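Local coordinates for Glyoxalase/bleomycin resistance protein/dioxygenase (Vibrio splendidus, PDB 2RK9) that belongs to the glyoxalase/bleomycin resistance protein/dioxygenase superfamily, whose members enclose metal or small-ligand sites in curved sheets, although its own substrate is not established, at residues T116-F120 / R131-I136; I84-Y88 / L101-S105; V8-C13 / D49-G54; L27-V31 / Y42-D46. The protein carries 1 engineered substitution. The contacts are given in a common frame with arbitrary orientation. Numbering follows the deposited sequence.

The chain illustrates how a curved sheet can be built from two copies of one beta-alpha-beta-beta-beta module. Interactions 3 and 4 belong to the N-terminal module, their centres 12 Å apart, and meet where strands 40-45 and 48-53 lie side by side in the sheet: Leu43 N lies 2.8 Å from Val50 O, and Tyr42 OH is 2.7 Å from Asp49 OD2. Interactions 1 and 2 belong to the C-terminal module, centres 8 Å apart, with Gln134 OE1 2.8 Å from Ile84 N. Between the modules, a salt bridge from Arg131 NH2 to Glu10 OE1 (3.1 Å) joins interactions 1 and 3, whose centres lie about 17 Å apart. Interactions 2 and 4, 30 Å apart between centres, mark opposite flanks.

Interaction 1 (T116-F120 / R131-I136); sequences TQKQF and RFCQDI
The last two strands of the C-terminal beta-alpha-beta-beta-beta module form an antiparallel beta hairpin, with the axes of 116-120 and 131-135 approaching to 4.6 Å at 157°. Both backbones are extended. At the open end, Thr116 O accepts a weak hydrogen bond from Ile136 N (3.1 Å), and a water donates to both Thr116 O (3.2 Å) and Asp135 OD2 (2.8 Å). Gln117 stands opposite Asp135 as a non-hydrogen-bonded pair (CA-CA 4.4 Å); its t, t side chain brings NE2 to 3.3 Å from Cys133 SG and lets it donate to Gln119 OE1 at 3.3 Å. Lys118 and Gln134 are a hydrogen-bonded pair, with Lys118 N to Gln134 O and Gln134 N to Lys118 O both 2.9 Å. The lysine side chain runs off toward a salt bridge with Glu85 on helix 84-94. Gln119, with chi1 p, faces Cys133 across the next non-hydrogen-bonded pair (CA-CA 4.4 Å). The strands thus alternate: Gln117, Gln119, Cys133 and Asp135 project from one face, while Lys118, Phe120, Phe132 and Gln134 project from the other, toward helix 84-94. Phe120 joins Phe132 in the next hydrogen-bonded pair, Phe120 N 3.2 Å from Phe132 O and Phe120 O 2.9 Å from Phe132 N. With Phe120 chi1 p and Phe132 chi1 m, the rings meet obliquely, planes at 42°, and Phe120 CZ touches Phe132 CD2 at 3.7 Å.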
loop_
_atom_site.group_PDB
_atom_site.type_symbol
_atom_site.label_atom_id
_atom_site.label_comp_id
_atom_site.label_asym_id
_atom_site.label_seq_id
_atom_site.Cartn_x
_atom_site.Cartn_y
_atom_site.Cartn_z
ATOM N N THR B 116 21.366 -9.869 -2.090
ATOM C CA THR B 116 20.636 -9.749 -3.345
ATOM C C THR B 116 19.128 -9.896 -3.198
ATOM O O THR B 116 18.638 -10.652 -2.357
ATOM C CB THR B 116 21.120 -10.811 -4.355
ATOM O OG1 THR B 116 22.544 -10.732 -4.480
ATOM C CG2 THR B 116 20.488 -10.583 -5.715
ATOM N N GLN B 117 18.402 -9.164 -4.033
ATOM C CA GLN B 117 16.950 -9.208 -4.046
ATOM C C GLN B 117 16.469 -9.157 -5.491
ATOM O O GLN B 117 16.803 -8.232 -6.236
ATOM C CB GLN B 117 16.374 -8.029 -3.259
ATOM C CG GLN B 117 14.858 -7.967 -3.277
ATOM C CD GLN B 117 14.315 -6.798 -2.484
ATOM O OE1 GLN B 117 14.202 -6.859 -1.260
ATOM N NE2 GLN B 117 13.978 -5.718 -3.181
ATOM N N LYS B 118 15.715 -10.169 -5.899
ATOM C CA LYS B 118 15.188 -10.199 -7.253
ATOM C C LYS B 118 13.878 -9.426 -7.237
ATOM O O LYS B 118 13.134 -9.494 -6.262
ATOM C CB LYS B 118 14.921 -11.633 -7.702
ATOM C CG LYS B 118 16.163 -12.461 -7.969
ATOM C CD LYS B 118 15.775 -13.850 -8.449
ATOM C CE LYS B 118 16.996 -14.667 -8.792
ATOM N NZ LYS B 118 16.621 -15.994 -9.350
ATOM N N GLN B 119 13.608 -8.682 -8.304
ATOM C CA GLN B 119 12.368 -7.922 -8.394
ATOM C C GLN B 119 12.000 -7.587 -9.819
ATOM O O GLN B 119 12.847 -7.561 -10.711
ATOM C CB GLN B 119 12.461 -6.599 -7.623
ATOM C CG GLN B 119 13.446 -5.584 -8.209
ATOM C CD GLN B 119 13.595 -4.324 -7.343
ATOM O OE1 GLN B 119 14.026 -4.390 -6.189
ATOM N NE2 GLN B 119 13.231 -3.178 -7.902
ATOM N N PHE B 120 10.713 -7.332 -10.010
ATOM C CA PHE B 120 10.190 -6.903 -11.291
ATOM C C PHE B 120 8.959 -6.075 -10.959
ATOM O O PHE B 120 8.419 -6.175 -9.860
ATOM C CB PHE B 120 9.868 -8.089 -12.218
ATOM C CG PHE B 120 8.584 -8.807 -11.916
ATOM C CD1 PHE B 120 7.394 -8.412 -12.522
ATOM C CD2 PHE B 120 8.576 -9.928 -11.095
ATOM C CE1 PHE B 120 6.212 -9.129 -12.316
ATOM C CE2 PHE B 120 7.405 -10.651 -10.881
ATOM C CZ PHE B 120 6.222 -10.251 -11.496
ATOM N N ARG B 131 5.803 -3.714 -7.203
ATOM C CA ARG B 131 7.192 -4.117 -7.362
ATOM C C ARG B 131 7.336 -5.380 -6.525
ATOM O O ARG B 131 7.478 -5.311 -5.304
ATOM C CB ARG B 131 8.146 -3.045 -6.835
ATOM C CG ARG B 131 9.615 -3.386 -7.044
ATOM C CD ARG B 131 10.479 -2.789 -5.950
ATOM N NE ARG B 131 10.335 -1.337 -5.812
ATOM C CZ ARG B 131 11.039 -0.445 -6.501
ATOM N NH1 ARG B 131 11.940 -0.849 -7.387
ATOM N NH2 ARG B 131 10.865 0.854 -6.285
ATOM N N PHE B 132 7.265 -6.535 -7.178
ATOM C CA PHE B 132 7.389 -7.804 -6.472
ATOM C C PHE B 132 8.857 -8.058 -6.174
ATOM O O PHE B 132 9.712 -7.872 -7.040
ATOM C CB PHE B 132 6.784 -8.927 -7.318
ATOM C CG PHE B 132 5.288 -8.846 -7.430
ATOM C CD1 PHE B 132 4.489 -9.082 -6.318
ATOM C CD2 PHE B 132 4.679 -8.482 -8.629
ATOM C CE1 PHE B 132 3.106 -8.957 -6.394
ATOM C CE2 PHE B 132 3.294 -8.354 -8.713
ATOM C CZ PHE B 132 2.509 -8.589 -7.593
ATOM N N CYS B 133 9.142 -8.470 -4.942
ATOM C CA CYS B 133 10.516 -8.706 -4.515
ATOM C C CYS B 133 10.692 -10.019 -3.777
ATOM O O CYS B 133 9.819 -10.441 -3.014
ATOM C CB CYS B 133 10.979 -7.599 -3.562
ATOM S SG CYS B 133 10.769 -5.907 -4.113
ATOM N N GLN B 134 11.843 -10.648 -3.989
ATOM C CA GLN B 134 12.175 -11.883 -3.295
ATOM C C GLN B 134 13.617 -11.756 -2.814
ATOM O O GLN B 134 14.518 -11.524 -3.613
ATOM C CB GLN B 134 12.084 -13.096 -4.216
ATOM C CG GLN B 134 12.235 -14.406 -3.450
ATOM C CD GLN B 134 12.686 -15.549 -4.328
ATOM O OE1 GLN B 134 12.130 -15.783 -5.399
ATOM N NE2 GLN B 134 13.703 -16.276 -3.874
ATOM N N ASP B 135 13.834 -11.902 -1.515
ATOM C CA ASP B 135 15.180 -11.819 -0.973
ATOM C C ASP B 135 15.919 -13.125 -1.213
ATOM O O ASP B 135 15.304 -14.159 -1.480
ATOM C CB ASP B 135 15.134 -11.541 0.528
ATOM C CG ASP B 135 14.621 -10.164 0.846
ATOM O OD1 ASP B 135 13.448 -9.879 0.533
ATOM O OD2 ASP B 135 15.390 -9.359 1.403
ATOM N N ILE B 136 17.243 -13.073 -1.103
ATOM C CA ILE B 136 18.091 -14.242 -1.293
ATOM C C ILE B 136 18.040 -14.696 -2.739
ATOM O O ILE B 136 17.677 -15.875 -2.960
ATOM C CB ILE B 136 17.659 -15.433 -0.380
ATOM C CG1 ILE B 136 17.459 -14.976 1.075
ATOM C CG2 ILE B 136 18.702 -16.521 -0.423
ATOM C CD1 ILE B 136 18.712 -14.582 1.808
HETATM O O HOH W 1 18.110 -9.852 0.719
#

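Interaction 2 (I84-Y88 / L101-S105); sequences IEPLY and LALES
A helix can be tied to the edge of its sheet by a few side chains; here Leu103 is the edge strand's main contribution. The first turn of helix 84-94, with Tyr88 N bonded to Ile84 O at 2.9 Å, runs almost opposite to strand 102-105: the axes make an angle of 163° and come no closer than 10.3 Å, so side chains must span the gap. Along the strand side, the chain turns a corner at Leu101 and becomes extended. Ala102 follows, its CB 3.5 Å from Tyr88 OH. Leu103 then points toward the helix and buries 120 Å² of its surface there. Its CB sits over the face of the Tyr88 ring, 3.6 Å from the centroid and 12° off the normal, a CH-pi contact made possible by the t rotamer of Tyr88, which swings the ring toward the strand. With chi1 t and chi2 p, Leu103 sends CD1 to 3.9 Å from Ile84 CD1, and CD2 to 3.2 Å from Glu85 OE2, whose charge is paired with Lys118. Beyond it, Glu104 and Ser105 carry the strand onward, Glu104 bonding through its backbone to Gln119 of the adjacent strand. The ring of Tyr88 also meets Phe120 edge-to-face, extending the apolar layer inward. A helix laid against one face of the sheet, followed by an edge strand running back beside it, is the alpha-beta step of the beta-alpha-beta-beta-beta module of this superfamily.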
loop_
_atom_site.group_PDB
_atom_site.type_symbol
_atom_site.label_atom_id
_atom_site.label_comp_id
_atom_site.label_asym_id
_atom_site.label_seq_id
_atom_site.Cartn_x
_atom_site.Cartn_y
_atom_site.Cartn_z
ATOM N N ILE B 84 9.622 -15.709 -6.749
ATOM C CA ILE B 84 9.437 -14.752 -7.834
ATOM C C ILE B 84 9.598 -15.292 -9.259
ATOM O O ILE B 84 8.945 -14.808 -10.181
ATOM C CB ILE B 84 10.360 -13.528 -7.620
ATOM C CG1 ILE B 84 9.814 -12.321 -8.385
ATOM C CG2 ILE B 84 11.769 -13.843 -8.076
ATOM C CD1 ILE B 84 10.524 -11.014 -8.037
ATOM N N GLU B 85 10.446 -16.298 -9.444
ATOM C CA GLU B 85 10.657 -16.865 -10.771
ATOM C C GLU B 85 9.378 -17.380 -11.436
ATOM O O GLU B 85 9.053 -16.974 -12.555
ATOM C CB GLU B 85 11.698 -17.988 -10.710
ATOM C CG GLU B 85 13.128 -17.493 -10.571
ATOM C CD GLU B 85 13.529 -16.587 -11.710
ATOM O OE1 GLU B 85 13.039 -16.809 -12.842
ATOM O OE2 GLU B 85 14.342 -15.660 -11.492
ATOM N N PRO B 86 8.636 -18.284 -10.770
ATOM C CA PRO B 86 7.414 -18.761 -11.428
ATOM C C PRO B 86 6.373 -17.656 -11.621
ATOM O O PRO B 86 5.611 -17.671 -12.582
ATOM C CB PRO B 86 6.932 -19.886 -10.507
ATOM C CG PRO B 86 7.517 -19.539 -9.167
ATOM C CD PRO B 86 8.888 -19.021 -9.518
ATOM N N LEU B 87 6.343 -16.700 -10.704
ATOM C CA LEU B 87 5.406 -15.591 -10.829
ATOM C C LEU B 87 5.734 -14.793 -12.093
ATOM O O LEU B 87 4.863 -14.549 -12.926
ATOM C CB LEU B 87 5.499 -14.675 -9.607
ATOM C CG LEU B 87 4.746 -13.339 -9.653
ATOM C CD1 LEU B 87 3.271 -13.559 -9.942
ATOM C CD2 LEU B 87 4.928 -12.633 -8.308
ATOM N N TYR B 88 6.996 -14.403 -12.239
ATOM C CA TYR B 88 7.410 -13.623 -13.393
ATOM C C TYR B 88 7.170 -14.337 -14.715
ATOM O O TYR B 88 6.750 -13.714 -15.684
ATOM C CB TYR B 88 8.892 -13.249 -13.301
ATOM C CG TYR B 88 9.353 -12.335 -14.413
ATOM C CD1 TYR B 88 8.882 -11.027 -14.502
ATOM C CD2 TYR B 88 10.269 -12.773 -15.375
ATOM C CE1 TYR B 88 9.309 -10.173 -15.521
ATOM C CE2 TYR B 88 10.703 -11.922 -16.399
ATOM C CZ TYR B 88 10.216 -10.622 -16.461
ATOM O OH TYR B 88 10.629 -9.758 -17.457
ATOM N N LEU B 101 8.900 -3.209 -15.325
ATOM C CA LEU B 101 10.336 -3.366 -15.120
ATOM C C LEU B 101 10.600 -4.866 -15.192
ATOM O O LEU B 101 9.961 -5.639 -14.480
ATOM C CB LEU B 101 10.756 -2.834 -13.747
ATOM C CG LEU B 101 12.259 -2.930 -13.455
ATOM C CD1 LEU B 101 12.998 -1.860 -14.201
ATOM C CD2 LEU B 101 12.505 -2.759 -11.970
ATOM N N ALA B 102 11.524 -5.276 -16.059
ATOM C CA ALA B 102 11.841 -6.691 -16.226
ATOM C C ALA B 102 12.576 -7.261 -15.018
ATOM O O ALA B 102 13.241 -6.530 -14.275
ATOM C CB ALA B 102 12.677 -6.897 -17.479
ATOM N N LEU B 103 12.448 -8.572 -14.835
ATOM C CA LEU B 103 13.086 -9.265 -13.718
ATOM C C LEU B 103 14.573 -8.961 -13.668
ATOM O O LEU B 103 15.274 -9.012 -14.683
ATOM C CB LEU B 103 12.884 -10.775 -13.841
ATOM C CG LEU B 103 13.310 -11.613 -12.638
ATOM C CD1 LEU B 103 12.422 -11.283 -11.448
ATOM C CD2 LEU B 103 13.193 -13.091 -12.997
ATOM N N GLU B 104 15.048 -8.674 -12.464
ATOM C CA GLU B 104 16.442 -8.334 -12.257
ATOM C C GLU B 104 16.878 -8.712 -10.847
ATOM O O GLU B 104 16.069 -8.751 -9.924
ATOM C CB GLU B 104 16.625 -6.827 -12.435
ATOM C CG GLU B 104 15.840 -6.026 -11.400
ATOM C CD GLU B 104 16.189 -4.552 -11.381
ATOM O OE1 GLU B 104 17.360 -4.212 -11.645
ATOM O OE2 GLU B 104 15.297 -3.729 -11.075
ATOM N N SER B 105 18.167 -8.980 -10.693
ATOM C CA SER B 105 18.735 -9.301 -9.393
ATOM C C SER B 105 19.491 -8.055 -8.948
ATOM O O SER B 105 20.509 -7.713 -9.541
ATOM C CB SER B 105 19.723 -10.466 -9.496
ATOM O OG SER B 105 19.089 -11.656 -9.932
#

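Interaction 3 (V8-C13 / D49-G54); sequences VPELYC and DVMLEG
Strands 8-12 and 49-53, the first and last of the N-terminal module, lie parallel, axes 4.5 Å apart at 21°, with Glu10 opposite Met51, Leu11 opposite Leu52 and Tyr12 opposite Glu53. Four backbone hydrogen bonds alternate: Met51 N to Pro9 O (2.9 Å), Leu11 N to Met51 O (2.7 Å), Glu53 N to Leu11 O (2.8 Å) and Cys13 N to Glu53 O (2.8 Å). Apolar packing runs along both faces. Val8 CG1 (chi1 t) meets CE of Met51, a selenomethionine, at 3.5 Å; on the Leu11/Leu52 face, which looks toward helix 16-26, Leu11 CD1 lies 4.0 Å from Leu52 CD2 and from Val50 CG2, while Cys13 SG is 3.9 Å from Leu52 CD2. The face carrying Glu10, Met51, Tyr12 and Glu53 is mixed; on it Glu10 OE2 comes within 3.0 Å of Glu53 OE1. This brings like charges together; Glu10 OE1 makes a salt bridge to Arg131 and a hydrogen bond to Asn76 of the other module, which probably eases the repulsion.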
loop_
_atom_site.group_PDB
_atom_site.type_symbol
_atom_site.label_atom_id
_atom_site.label_comp_id
_atom_site.label_asym_id
_atom_site.label_seq_id
_atom_site.Cartn_x
_atom_site.Cartn_y
_atom_site.Cartn_z
ATOM N N VAL B 8 5.130 -3.160 1.436
ATOM C CA VAL B 8 5.542 -1.873 1.968
ATOM C C VAL B 8 5.336 -0.832 0.880
ATOM O O VAL B 8 6.000 -0.846 -0.148
ATOM C CB VAL B 8 7.033 -1.872 2.401
ATOM C CG1 VAL B 8 7.399 -0.515 3.006
ATOM C CG2 VAL B 8 7.286 -2.981 3.422
ATOM N N PRO B 9 4.376 0.067 1.085
ATOM C CA PRO B 9 4.112 1.102 0.088
ATOM C C PRO B 9 5.239 2.119 0.046
ATOM O O PRO B 9 5.791 2.487 1.079
ATOM C CB PRO B 9 2.814 1.738 0.584
ATOM C CG PRO B 9 2.166 0.645 1.383
ATOM C CD PRO B 9 3.339 0.073 2.130
ATOM N N GLU B 10 5.596 2.547 -1.156
ATOM C CA GLU B 10 6.607 3.577 -1.308
ATOM C C GLU B 10 5.834 4.742 -1.898
ATOM O O GLU B 10 5.194 4.605 -2.937
ATOM C CB GLU B 10 7.722 3.139 -2.251
ATOM C CG GLU B 10 8.719 4.250 -2.534
ATOM C CD GLU B 10 9.971 3.754 -3.222
ATOM O OE1 GLU B 10 9.845 2.933 -4.151
ATOM O OE2 GLU B 10 11.078 4.196 -2.832
ATOM N N LEU B 11 5.890 5.884 -1.224
ATOM C CA LEU B 11 5.145 7.061 -1.654
ATOM C C LEU B 11 6.003 8.213 -2.158
ATOM O O LEU B 11 6.966 8.606 -1.506
ATOM C CB LEU B 11 4.306 7.575 -0.482
ATOM C CG LEU B 11 3.541 6.535 0.337
ATOM C CD1 LEU B 11 2.866 7.227 1.518
ATOM C CD2 LEU B 11 2.523 5.825 -0.547
ATOM N N TYR B 12 5.642 8.757 -3.317
ATOM C CA TYR B 12 6.356 9.906 -3.855
ATOM C C TYR B 12 5.871 11.119 -3.062
ATOM O O TYR B 12 4.687 11.221 -2.756
ATOM C CB TYR B 12 6.034 10.133 -5.333
ATOM C CG TYR B 12 6.644 11.425 -5.839
ATOM C CD1 TYR B 12 8.021 11.537 -6.022
ATOM C CD2 TYR B 12 5.856 12.564 -6.040
ATOM C CE1 TYR B 12 8.604 12.748 -6.384
ATOM C CE2 TYR B 12 6.428 13.778 -6.402
ATOM C CZ TYR B 12 7.801 13.861 -6.571
ATOM O OH TYR B 12 8.372 15.057 -6.924
ATOM N N CYS B 13 6.781 12.034 -2.742
ATOM C CA CYS B 13 6.426 13.223 -1.971
ATOM C C CYS B 13 6.886 14.503 -2.662
ATOM O O CYS B 13 8.021 14.587 -3.130
ATOM C CB CYS B 13 7.053 13.166 -0.574
ATOM S SG CYS B 13 6.580 11.722 0.430
ATOM N N ASP B 49 5.624 -0.841 8.168
ATOM C CA ASP B 49 6.518 0.053 7.442
ATOM C C ASP B 49 5.967 0.790 6.217
ATOM O O ASP B 49 5.034 0.331 5.558
ATOM C CB ASP B 49 7.773 -0.719 7.009
ATOM C CG ASP B 49 8.439 -1.465 8.155
ATOM O OD1 ASP B 49 8.247 -1.087 9.332
ATOM O OD2 ASP B 49 9.185 -2.427 7.869
ATOM N N VAL B 50 6.578 1.937 5.929
ATOM C CA VAL B 50 6.231 2.761 4.778
ATOM C C VAL B 50 7.501 3.475 4.313
ATOM O O VAL B 50 8.362 3.823 5.124
ATOM C CB VAL B 50 5.161 3.844 5.121
ATOM C CG1 VAL B 50 5.682 4.776 6.184
ATOM C CG2 VAL B 50 4.809 4.668 3.872
HETATM N N MSE B 51 7.616 3.670 3.003
HETATM C CA MSE B 51 8.757 4.368 2.430
HETATM C C MSE B 51 8.326 5.684 1.786
HETATM O O MSE B 51 7.316 5.743 1.084
HETATM C CB MSE B 51 9.440 3.513 1.365
HETATM C CG MSE B 51 10.158 2.309 1.900
HETATM SE SE MSE B 51 10.868 1.273 0.440
HETATM C CE MSE B 51 9.388 0.040 0.231
ATOM N N LEU B 52 9.099 6.734 2.039
ATOM C CA LEU B 52 8.825 8.039 1.450
ATOM C C LEU B 52 9.971 8.361 0.495
ATOM O O LEU B 52 11.138 8.146 0.815
ATOM C CB LEU B 52 8.737 9.126 2.525
ATOM C CG LEU B 52 7.670 8.942 3.605
ATOM C CD1 LEU B 52 7.703 10.145 4.549
ATOM C CD2 LEU B 52 6.284 8.783 2.972
ATOM N N GLU B 53 9.631 8.863 -0.683
ATOM C CA GLU B 53 10.646 9.212 -1.664
ATOM C C GLU B 53 10.328 10.558 -2.300
ATOM O O GLU B 53 9.268 10.733 -2.894
ATOM C CB GLU B 53 10.726 8.134 -2.743
ATOM C CG GLU B 53 11.808 8.406 -3.745
ATOM C CD GLU B 53 12.812 7.274 -3.837
ATOM O OE1 GLU B 53 12.504 6.277 -4.519
ATOM O OE2 GLU B 53 13.894 7.376 -3.219
ATOM N N GLY B 54 11.255 11.505 -2.165
ATOM C CA GLY B 54 11.051 12.828 -2.733
ATOM C C GLY B 54 11.424 12.890 -4.205
ATOM O O GLY B 54 11.357 13.962 -4.816
#

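Interaction 4 (L27-V31 / Y42-D46); sequences LGFEV and YLTLD
A phenyl ring and a leucine shape this joint, where the chain leaves helix 16-26 and enters strand 30-35. Gly28, at phi/psi 80/20, is the first residue to leave the helix; its positive phi would jam a side chain against the carbonyl of Leu27. The turn presents two carbonyls side by side, and Leu45 CD1 fits against them, 3.5 Å from both Leu27 O and Gly28 O. Phe29 (chi1 m) turns its ring face to Leu45 and its edge to Leu43: Leu45 CB sits over the face, 3.7 Å from the centroid and 7° off the normal, while Phe29 CD1 touches Leu45 CD1 at 3.7 Å. Leu43 CB lies at the ring's edge, and Leu43 CD2 is 4.0 Å from Phe29 CB. This is the start of the beta hairpin of strands 30-35 and 40-45 that follows the helix in the beta-alpha-beta-beta-beta module. Glu30 and Thr44 form its antiparallel hydrogen-bonded pair, Glu30 N to Thr44 O 2.9 Å and Thr44 N to Glu30 O 3.0 Å; in the non-hydrogen-bonded pair beside it, Val31 CG2 is 4.3 Å from Leu43 CD2. Trp79 of the second subunit packs on Phe29 and Leu45. On the outer side, a water donates to Glu30 OE1 at 2.7 Å and accepts from Asp46 N at 2.8 Å.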
loop_
_atom_site.group_PDB
_atom_site.type_symbol
_atom_site.label_atom_id
_atom_site.label_comp_id
_atom_site.label_asym_id
_atom_site.label_seq_id
_atom_site.Cartn_x
_atom_site.Cartn_y
_atom_site.Cartn_z
ATOM N N LEU B 27 1.814 11.814 12.992
ATOM C CA LEU B 27 1.415 10.416 13.140
ATOM C C LEU B 27 2.246 9.575 14.105
ATOM O O LEU B 27 1.847 8.473 14.478
ATOM C CB LEU B 27 1.379 9.748 11.761
ATOM C CG LEU B 27 0.439 10.398 10.736
ATOM C CD1 LEU B 27 0.464 9.605 9.437
ATOM C CD2 LEU B 27 -0.978 10.445 11.294
ATOM N N GLY B 28 3.404 10.085 14.503
ATOM C CA GLY B 28 4.236 9.353 15.442
ATOM C C GLY B 28 5.085 8.238 14.866
ATOM O O GLY B 28 5.509 7.349 15.601
ATOM N N PHE B 29 5.331 8.260 13.560
ATOM C CA PHE B 29 6.167 7.230 12.956
ATOM C C PHE B 29 7.604 7.462 13.397
ATOM O O PHE B 29 7.944 8.542 13.878
ATOM C CB PHE B 29 6.110 7.293 11.426
ATOM C CG PHE B 29 4.883 6.672 10.832
ATOM C CD1 PHE B 29 3.616 7.124 11.180
ATOM C CD2 PHE B 29 4.997 5.645 9.903
ATOM C CE1 PHE B 29 2.476 6.557 10.610
ATOM C CE2 PHE B 29 3.870 5.072 9.327
ATOM C CZ PHE B 29 2.607 5.529 9.680
ATOM N N GLU B 30 8.432 6.436 13.233
ATOM C CA GLU B 30 9.848 6.509 13.583
ATOM C C GLU B 30 10.659 6.258 12.316
ATOM O O GLU B 30 10.337 5.361 11.541
ATOM C CB GLU B 30 10.206 5.438 14.611
ATOM C CG GLU B 30 9.257 5.346 15.786
ATOM C CD GLU B 30 9.697 4.323 16.823
ATOM O OE1 GLU B 30 9.778 3.107 16.501
ATOM O OE2 GLU B 30 9.961 4.741 17.969
ATOM N N VAL B 31 11.698 7.056 12.104
ATOM C CA VAL B 31 12.556 6.866 10.942
ATOM C C VAL B 31 13.451 5.684 11.308
ATOM O O VAL B 31 14.119 5.723 12.337
ATOM C CB VAL B 31 13.459 8.095 10.676
ATOM C CG1 VAL B 31 14.287 7.874 9.427
ATOM C CG2 VAL B 31 12.617 9.334 10.525
ATOM N N TYR B 42 12.853 5.596 5.292
ATOM C CA TYR B 42 12.147 4.364 5.616
ATOM C C TYR B 42 11.567 4.521 7.016
ATOM O O TYR B 42 12.309 4.670 7.985
ATOM C CB TYR B 42 13.104 3.173 5.589
ATOM C CG TYR B 42 12.391 1.843 5.576
ATOM C CD1 TYR B 42 12.198 1.151 4.389
ATOM C CD2 TYR B 42 11.892 1.289 6.751
ATOM C CE1 TYR B 42 11.527 -0.066 4.365
ATOM C CE2 TYR B 42 11.214 0.069 6.741
ATOM C CZ TYR B 42 11.038 -0.600 5.539
ATOM O OH TYR B 42 10.367 -1.796 5.506
ATOM N N LEU B 43 10.241 4.508 7.126
ATOM C CA LEU B 43 9.615 4.669 8.434
ATOM C C LEU B 43 8.793 3.466 8.881
ATOM O O LEU B 43 8.512 2.554 8.104
ATOM C CB LEU B 43 8.733 5.920 8.453
ATOM C CG LEU B 43 9.427 7.217 8.026
ATOM C CD1 LEU B 43 9.312 7.370 6.524
ATOM C CD2 LEU B 43 8.786 8.408 8.723
ATOM N N THR B 44 8.421 3.476 10.152
ATOM C CA THR B 44 7.627 2.398 10.719
ATOM C C THR B 44 6.796 2.942 11.870
ATOM O O THR B 44 7.173 3.915 12.525
ATOM C CB THR B 44 8.526 1.251 11.248
ATOM O OG1 THR B 44 7.714 0.141 11.662
ATOM C CG2 THR B 44 9.348 1.729 12.424
ATOM N N LEU B 45 5.648 2.314 12.080
ATOM C CA LEU B 45 4.753 2.667 13.169
ATOM C C LEU B 45 4.441 1.323 13.802
ATOM O O LEU B 45 3.609 0.571 13.303
ATOM C CB LEU B 45 3.463 3.317 12.658
ATOM C CG LEU B 45 2.526 3.851 13.755
ATOM C CD1 LEU B 45 3.078 5.163 14.293
ATOM C CD2 LEU B 45 1.145 4.113 13.206
ATOM N N ASP B 46 5.153 1.013 14.882
ATOM C CA ASP B 46 4.974 -0.244 15.588
ATOM C C ASP B 46 5.092 -1.494 14.716
ATOM O O ASP B 46 4.332 -2.447 14.867
ATOM C CB ASP B 46 3.633 -0.246 16.322
ATOM C CG ASP B 46 3.554 0.842 17.371
ATOM O OD1 ASP B 46 4.523 0.990 18.142
ATOM O OD2 ASP B 46 2.532 1.549 17.428
HETATM O O HOH W 2 7.173 2.750 15.833
#